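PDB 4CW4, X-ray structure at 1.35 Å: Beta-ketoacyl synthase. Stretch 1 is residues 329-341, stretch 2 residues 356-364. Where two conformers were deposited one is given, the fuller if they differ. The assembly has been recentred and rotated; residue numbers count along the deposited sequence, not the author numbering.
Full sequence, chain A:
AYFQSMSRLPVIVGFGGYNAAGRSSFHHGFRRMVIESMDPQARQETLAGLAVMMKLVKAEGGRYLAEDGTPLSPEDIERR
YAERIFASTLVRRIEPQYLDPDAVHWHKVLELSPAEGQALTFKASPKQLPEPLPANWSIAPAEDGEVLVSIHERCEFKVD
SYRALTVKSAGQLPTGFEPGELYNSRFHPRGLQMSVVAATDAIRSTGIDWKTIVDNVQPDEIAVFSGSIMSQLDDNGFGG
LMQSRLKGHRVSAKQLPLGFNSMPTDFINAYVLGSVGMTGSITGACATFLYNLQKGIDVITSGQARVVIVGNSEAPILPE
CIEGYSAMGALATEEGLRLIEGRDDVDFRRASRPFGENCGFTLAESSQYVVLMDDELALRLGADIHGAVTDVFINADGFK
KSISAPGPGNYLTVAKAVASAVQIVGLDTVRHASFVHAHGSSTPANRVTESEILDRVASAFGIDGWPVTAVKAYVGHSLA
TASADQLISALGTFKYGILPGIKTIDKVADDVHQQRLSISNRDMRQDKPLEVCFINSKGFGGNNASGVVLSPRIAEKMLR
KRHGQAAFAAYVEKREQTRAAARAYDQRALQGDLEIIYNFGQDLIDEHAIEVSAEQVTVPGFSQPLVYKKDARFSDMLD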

ATOM      1  N   GLY A 329      22.938   4.362   0.626  1.00 17.81           N
ATOM      2  CA  GLY A 329      23.732   5.140  -0.309  1.00 17.36           C
ATOM      3  C   GLY A 329      22.907   5.783  -1.408  1.00 16.60           C
ATOM      4  O   GLY A 329      23.444   6.128  -2.451  1.00 18.26           O
ATOM      5  N   ALA A 330      21.610   5.965  -1.175  1.00 14.44           N
ATOM      6  CA  ALA A 330      20.684   6.429  -2.218  1.00 13.51           C
ATOM      7  C   ALA A 330      20.605   7.932  -2.385  1.00 11.48           C
ATOM      8  O   ALA A 330      20.177   8.400  -3.445  1.00 12.27           O
ATOM      9  CB  ALA A 330      19.293   5.883  -1.948  1.00 15.25           C
ATOM     10  N   LEU A 331      20.955   8.693  -1.343  1.00 11.06           N
ATOM     11  CA  LEU A 331      20.739  10.146  -1.344  1.00 11.28           C
ATOM     12  C   LEU A 331      22.005  10.924  -1.620  1.00 11.45           C
ATOM     13  O   LEU A 331      23.098  10.468  -1.309  1.00 12.43           O
ATOM     14  CB  LEU A 331      20.185  10.623  -0.007  1.00 11.04           C
ATOM     15  CG  LEU A 331      18.890   9.952   0.472  1.00 10.06           C
ATOM     16  CD1 LEU A 331      18.464  10.570   1.794  1.00 10.97           C
ATOM     17  CD2 LEU A 331      17.776  10.047  -0.576  1.00 12.18           C
ATOM     18  N   ALA A 332      21.835  12.116  -2.191  1.00 10.79           N
ATOM     19  CA  ALA A 332      22.940  13.058  -2.347  1.00 10.40           C
ATOM     20  C   ALA A 332      23.322  13.618  -0.983  1.00 12.20           C
ATOM     21  O   ALA A 332      22.520  14.280  -0.334  1.00 11.95           O
ATOM     22  CB  ALA A 332      22.531  14.191  -3.255  1.00 11.42           C
ATOM     23  N   THR A 333      24.560  13.372  -0.567  1.00 12.45           N
ATOM     24  CA  THR A 333      25.056  13.902   0.702  1.00 12.48           C
ATOM     25  C   THR A 333      25.840  15.195   0.480  1.00 12.79           C
ATOM     26  O   THR A 333      26.242  15.509  -0.637  1.00 13.13           O
ATOM     27  CB  THR A 333      26.013  12.911   1.358  1.00 14.50           C
ATOM     28  OG1 THR A 333      27.199  12.811   0.568  1.00 14.98           O
ATOM     29  CG2 THR A 333      25.366  11.532   1.515  1.00 14.59           C
ATOM     30  N   GLU A 334      26.049  15.955   1.545  1.00 12.78           N
ATOM     31  CA  GLU A 334      26.915  17.118   1.446  1.00 13.97           C
ATOM     32  C   GLU A 334      28.302  16.729   0.922  1.00 14.70           C
ATOM     33  O   GLU A 334      28.844  17.382   0.035  1.00 15.76           O
ATOM     34  CB  GLU A 334      27.024  17.823   2.794  1.00 14.82           C
ATOM     35  CG  GLU A 334      27.962  19.022   2.806  1.00 15.35           C
ATOM     36  CD  GLU A 334      27.856  19.794   4.102  1.00 16.83           C
ATOM     37  OE1 GLU A 334      28.115  19.196   5.176  1.00 18.09           O
ATOM     38  OE2 GLU A 334      27.518  20.996   4.048  1.00 18.84           O
ATOM     39  N   GLU A 335      28.883  15.654   1.438  1.00 15.42           N
ATOM     40  CA  GLU A 335      30.194  15.254   0.952  1.00 18.49           C
ATOM     41  C   GLU A 335      30.173  14.874  -0.528  1.00 17.92           C
ATOM     42  O   GLU A 335      31.112  15.183  -1.261  1.00 18.97           O
ATOM     43  CB  GLU A 335      30.764  14.113   1.788  1.00 22.29           C
ATOM     44  CG  GLU A 335      31.281  14.555   3.144  1.00 25.48           C
ATOM     45  CD  GLU A 335      32.369  15.639   3.066  1.00 28.74           C
ATOM     46  OE1 GLU A 335      33.219  15.623   2.148  1.00 29.56           O
ATOM     47  OE2 GLU A 335      32.360  16.521   3.933  1.00 30.43           O
ATOM     48  N   GLY A 336      29.099  14.224  -0.971  1.00 17.26           N
ATOM     49  CA  GLY A 336      28.972  13.865  -2.373  1.00 17.24           C
ATOM     50  C   GLY A 336      28.964  15.097  -3.256  1.00 16.94           C
ATOM     51  O   GLY A 336      29.643  15.156  -4.277  1.00 17.41           O
ATOM     52  N   LEU A 337      28.201  16.106  -2.855  1.00 16.02           N
ATOM     53  CA  LEU A 337      28.129  17.330  -3.625  1.00 16.40           C
ATOM     54  C   LEU A 337      29.439  18.112  -3.585  1.00 16.82           C
ATOM     55  O   LEU A 337      29.799  18.779  -4.557  1.00 17.26           O
ATOM     56  CB  LEU A 337      26.960  18.191  -3.144  1.00 15.50           C
ATOM     57  CG  LEU A 337      25.579  17.567  -3.378  1.00 15.03           C
ATOM     58  CD1 LEU A 337      24.513  18.294  -2.572  1.00 16.21           C
ATOM     59  CD2 LEU A 337      25.229  17.579  -4.879  1.00 14.47           C
ATOM     60  N   ARG A 338      30.158  18.040  -2.469  1.00 17.70           N
ATOM     61  CA  ARG A 338      31.463  18.691  -2.378  1.00 19.19           C
ATOM     62  C   ARG A 338      32.415  18.141  -3.429  1.00 21.04           C
ATOM     63  O   ARG A 338      33.227  18.877  -3.985  1.00 22.47           O
ATOM     64  CB  ARG A 338      32.049  18.498  -0.982  1.00 19.26           C
ATOM     65  CG  ARG A 338      31.417  19.397   0.057  1.00 21.27           C
ATOM     66  CD  ARG A 338      32.004  19.135   1.444  1.00 23.21           C
ATOM     67  NE  ARG A 338      31.637  20.180   2.399  1.00 24.53           N
ATOM     68  CZ  ARG A 338      31.730  20.060   3.721  1.00 27.38           C
ATOM     69  NH1 ARG A 338      32.193  18.936   4.265  1.00 28.63           N
ATOM     70  NH2 ARG A 338      31.383  21.071   4.506  1.00 28.48           N
ATOM     71  N   LEU A 339      32.319  16.847  -3.694  1.00 21.77           N
ATOM     72  CA  LEU A 339      33.178  16.212  -4.690  1.00 23.00           C
ATOM     73  C   LEU A 339      32.821  16.694  -6.085  1.00 23.84           C
ATOM     74  O   LEU A 339      33.710  16.952  -6.891  1.00 24.31           O
ATOM     75  CB  LEU A 339      33.057  14.689  -4.620  1.00 25.06           C
ATOM     76  CG  LEU A 339      33.755  14.018  -3.440  1.00 28.27           C
ATOM     77  CD1 LEU A 339      33.462  12.531  -3.411  1.00 29.51           C
ATOM     78  CD2 LEU A 339      35.260  14.235  -3.497  1.00 29.30           C
ATOM     79  N   ILE A 340      31.524  16.811  -6.371  1.00 24.44           N
ATOM     80  CA  ILE A 340      31.084  17.279  -7.678  1.00 25.23           C
ATOM     81  C   ILE A 340      31.487  18.735  -7.909  1.00 25.38           C
ATOM     82  O   ILE A 340      31.930  19.095  -9.002  1.00 26.52           O
ATOM     83  CB  ILE A 340      29.568  17.099  -7.846  1.00 26.12           C
ATOM     84  CG1 ILE A 340      29.251  15.609  -7.968  1.00 27.23           C
ATOM     85  CG2 ILE A 340      29.034  17.830  -9.113  1.00 25.81           C
ATOM     86  CD1 ILE A 340      27.822  15.286  -7.774  1.00 26.77           C
ATOM     87  N   GLU A 341      31.355  19.561  -6.878  1.00 24.53           N
ATOM     88  CA  GLU A 341      31.635  20.985  -7.012  1.00 25.38           C
ATOM     89  C   GLU A 341      33.108  21.316  -6.825  1.00 27.67           C
ATOM     90  O   GLU A 341      33.571  22.364  -7.270  1.00 29.15           O
ATOM     91  CB  GLU A 341      30.812  21.783  -6.004  1.00 24.45           C
ATOM     92  CG  GLU A 341      29.329  21.811  -6.320  1.00 23.57           C
ATOM     93  CD  GLU A 341      28.605  22.895  -5.560  1.00 24.35           C
ATOM     94  OE1 GLU A 341      29.056  24.053  -5.582  1.00 26.73           O
ATOM     95  OE2 GLU A 341      27.595  22.586  -4.930  1.00 22.47           O
ATOM     96  N   GLY A 356      23.332  14.653 -15.129  1.00 10.81           N
ATOM     97  CA  GLY A 356      24.613  15.303 -14.983  1.00 11.24           C
ATOM     98  C   GLY A 356      25.534  14.521 -14.081  1.00 12.11           C
ATOM     99  O   GLY A 356      25.175  13.450 -13.622  1.00 12.64           O
ATOM    100  N   GLU A 357      26.733  15.044 -13.848  1.00 12.83           N
ATOM    101  CA  GLU A 357      27.519  14.579 -12.707  1.00 14.00           C
ATOM    102  C   GLU A 357      26.600  14.653 -11.481  1.00 12.94           C
ATOM    103  O   GLU A 357      25.976  15.682 -11.218  1.00 13.09           O
ATOM    104  CB  GLU A 357      28.779  15.416 -12.509  1.00 16.74           C
ATOM    105  CG  GLU A 357      29.732  15.393 -13.696  1.00 21.39           C
ATOM    106  CD  GLU A 357      30.289  14.013 -13.976  1.00 25.70           C
ATOM    107  OE1 GLU A 357      30.556  13.270 -13.009  1.00 26.67           O
ATOM    108  OE2 GLU A 357      30.447  13.667 -15.171  1.00 29.35           O
ATOM    109  N   ASN A 358      26.480  13.551 -10.753  1.00 12.45           N
ATOM    110  CA  ASN A 358      25.505  13.482  -9.673  1.00 11.89           C
ATOM    111  C   ASN A 358      25.873  12.409  -8.661  1.00 12.42           C
ATOM    112  O   ASN A 358      26.872  11.692  -8.843  1.00 13.19           O
ATOM    113  CB  ASN A 358      24.057  13.348 -10.213  1.00 10.20           C
ATOM    114  CG  ASN A 358      23.829  12.101 -11.047  1.00 10.59           C
ATOM    115  OD1 ASN A 358      24.502  11.083 -10.875  1.00 12.67           O
ATOM    116  ND2 ASN A 358      22.814  12.151 -11.922  1.00 11.03           N
ATOM    117  N   CYS A 359      25.112  12.334  -7.569  1.00 11.64           N
ATOM    118  CA  CYS A 359      25.525  11.493  -6.447  1.00 11.37           C
ATOM    119  C   CYS A 359      24.386  11.071  -5.524  1.00 11.85           C
ATOM    120  O   CYS A 359      24.599  10.846  -4.329  1.00 14.13           O
ATOM    121  CB  CYS A 359      26.607  12.216  -5.649  1.00 12.92           C
ATOM    122  SG  CYS A 359      26.109  13.836  -4.981  1.00 14.76           S
ATOM    123  N   GLY A 360      23.196  10.882  -6.088  1.00 11.13           N
ATOM    124  CA  GLY A 360      22.068  10.362  -5.326  1.00 11.02           C
ATOM    125  C   GLY A 360      20.869  11.285  -5.396  1.00 10.44           C
ATOM    126  O   GLY A 360      20.990  12.473  -5.733  1.00 10.41           O
ATOM    127  N   PHE A 361      19.704  10.740  -5.062  1.00  9.71           N
ATOM    128  CA  PHE A 361      18.488  11.511  -5.158  1.00  9.84           C
ATOM    129  C   PHE A 361      18.287  12.414  -3.941  1.00  9.55           C
ATOM    130  O   PHE A 361      18.978  12.290  -2.922  1.00 11.17           O
ATOM    131  CB  PHE A 361      17.265  10.627  -5.519  1.00 10.22           C
ATOM    132  CG  PHE A 361      16.643   9.821  -4.392  1.00 12.24           C
ATOM    133  CD1 PHE A 361      15.676  10.366  -3.570  1.00 12.43           C
ATOM    134  CD2 PHE A 361      16.916   8.480  -4.273  1.00 14.00           C
ATOM    135  CE1 PHE A 361      15.043   9.625  -2.606  1.00 14.16           C
ATOM    136  CE2 PHE A 361      16.278   7.712  -3.288  1.00 14.84           C
ATOM    137  CZ  PHE A 361      15.345   8.303  -2.463  1.00 14.41           C
ATOM    138  N   THR A 362      17.354  13.346  -4.081  1.00  9.75           N
ATOM    139  CA  THR A 362      16.954  14.251  -3.024  1.00 11.45           C
ATOM    140  C   THR A 362      15.518  13.960  -2.625  1.00 10.33           C
ATOM    141  O   THR A 362      14.619  13.964  -3.462  1.00 10.49           O
ATOM    142  CB  THR A 362      17.059  15.698  -3.523  1.00 14.04           C
ATOM    143  OG1 THR A 362      18.441  16.022  -3.715  1.00 16.82           O
ATOM    144  CG2 THR A 362      16.435  16.687  -2.537  1.00 13.92           C
ATOM    145  N   LEU A 363      15.313  13.724  -1.338  0.50 10.15           N
ATOM    146  CA  LEU A 363      14.005  13.429  -0.796  0.50 10.18           C
ATOM    147  C   LEU A 363      13.124  14.681  -0.816  0.50  9.18           C
ATOM    148  O   LEU A 363      13.596  15.777  -0.539  0.50  8.63           O
ATOM    149  CB  LEU A 363      14.196  12.936   0.632  0.50 12.01           C
ATOM    150  CG  LEU A 363      13.012  12.338   1.351  0.50 12.47           C
ATOM    151  CD1 LEU A 363      12.558  11.076   0.662  0.50 13.28           C
ATOM    152  CD2 LEU A 363      13.405  12.054   2.778  0.50 12.01           C
ATOM    153  N   ALA A 364      11.839  14.511  -1.125  1.00  8.96           N
ATOM    154  CA  ALA A 364      10.909  15.618  -1.230  1.00  9.19           C
ATOM    155  C   ALA A 364       9.518  15.231  -0.742  1.00  8.94           C
ATOM    156  O   ALA A 364       9.162  14.053  -0.691  1.00  9.79           O
ATOM    157  CB  ALA A 364      10.821  16.095  -2.655  1.00  9.22           C
TER
HETATM  158  O   HOH W   1      24.859   8.456  -2.602  1.00 23.15           O
HETATM  159  O   HOH W   2      19.851  15.092  -0.888  1.00 19.17           O
HETATM  160  O   HOH W   3      26.221  11.630  -2.236  1.00 14.46           O

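Two segments of one chain can fit closely when backbone is bared at some points and side chains swell at others, and the contact between residues 329-341 and 356-364 of this beta-ketoacyl synthase illustrates the principle. Together the two stretches bury 519 Å² against each other, in a contact with two different parts: one where backbones meet directly, and one where a helix receives a sulfur atom.

At the backbone part, Leu331 and Phe361 form a single beta bridge. Phe361 N donates to Ala330 O at 2.9 Å, and Ala332 N donates to Phe361 O at 3.0 Å, so that Phe361 is held through both its amide and its carbonyl. Between these bonds Leu331 CA lies 3.2 Å from Phe361 O in a CA-H...O contact; a second such contact sets Ala332 CA 3.4 Å from Cys359 O.

This closeness depends on a hollow at Gly360. Gly360 CA sits 3.3 Å from Ala330 O and 3.7 Å from Leu331 C, and an ideal CB on Gly360 would point toward the first stretch, only 2.4 Å from Leu331 C and 2.7 Å from Ala332 N. No side chain occupies that space, and the backbone of the first stretch fills it. The backbone angles of Gly360, with phi at 124°, would themselves jam a CB against the preceding carbonyl oxygen, so local conformation and packing favour glycine alike.

Beside the bridge, the side chains of Leu331 and Phe361 make a bump-on-plate arrangement. Both leave their backbones pointing away from the opposing stretch, yet their ends come back nearer to it. With chi1 in m and chi2 in t, Leu331 places CD2 over one face of the Phe361 ring, 3.5 Å from the centroid and 15° off the ring normal, a CH-pi contact. Ala330 adds a smaller bump, its CB 3.8 Å from Phe361 CE2.

Next to the bridge the principal knob is Cys359, which points toward the first stretch and has more area covered than any other residue here. Its SG enters a pocket floored by the first turn of the helix, where Gly336 C lies 3.6 Å from Cys359 SG. An ideal CB on Gly336 would stand 3.0 Å from Cys359 SG, a clash; the bare glycine therefore supplies the depth. Leu337 CD2 at 3.8 Å, Ile340 CD1 at 3.6 Å and Ala332 CB at 4.0 Å from Cys359 SG make up the apolar lining. The turn beneath is secured by a capping bond, in which Thr333 OG1 accepts from Gly336 N at 2.8 Å.

Farther along the helix Ile340 reaches toward the second stretch, its CD1 coming within 3.5 Å of Asn358 CA, while its CG2 lies 4.2 Å from Glu357 CB. A water sits between the two stretches: the oxygen of water 3 accepts from Thr333 N at 2.9 Å and lies 2.8 Å from Cys359 O, within hydrogen-bonding reach. The two glycine hollows thus serve different guests, backbone at Gly360 and sulfur at Gly336.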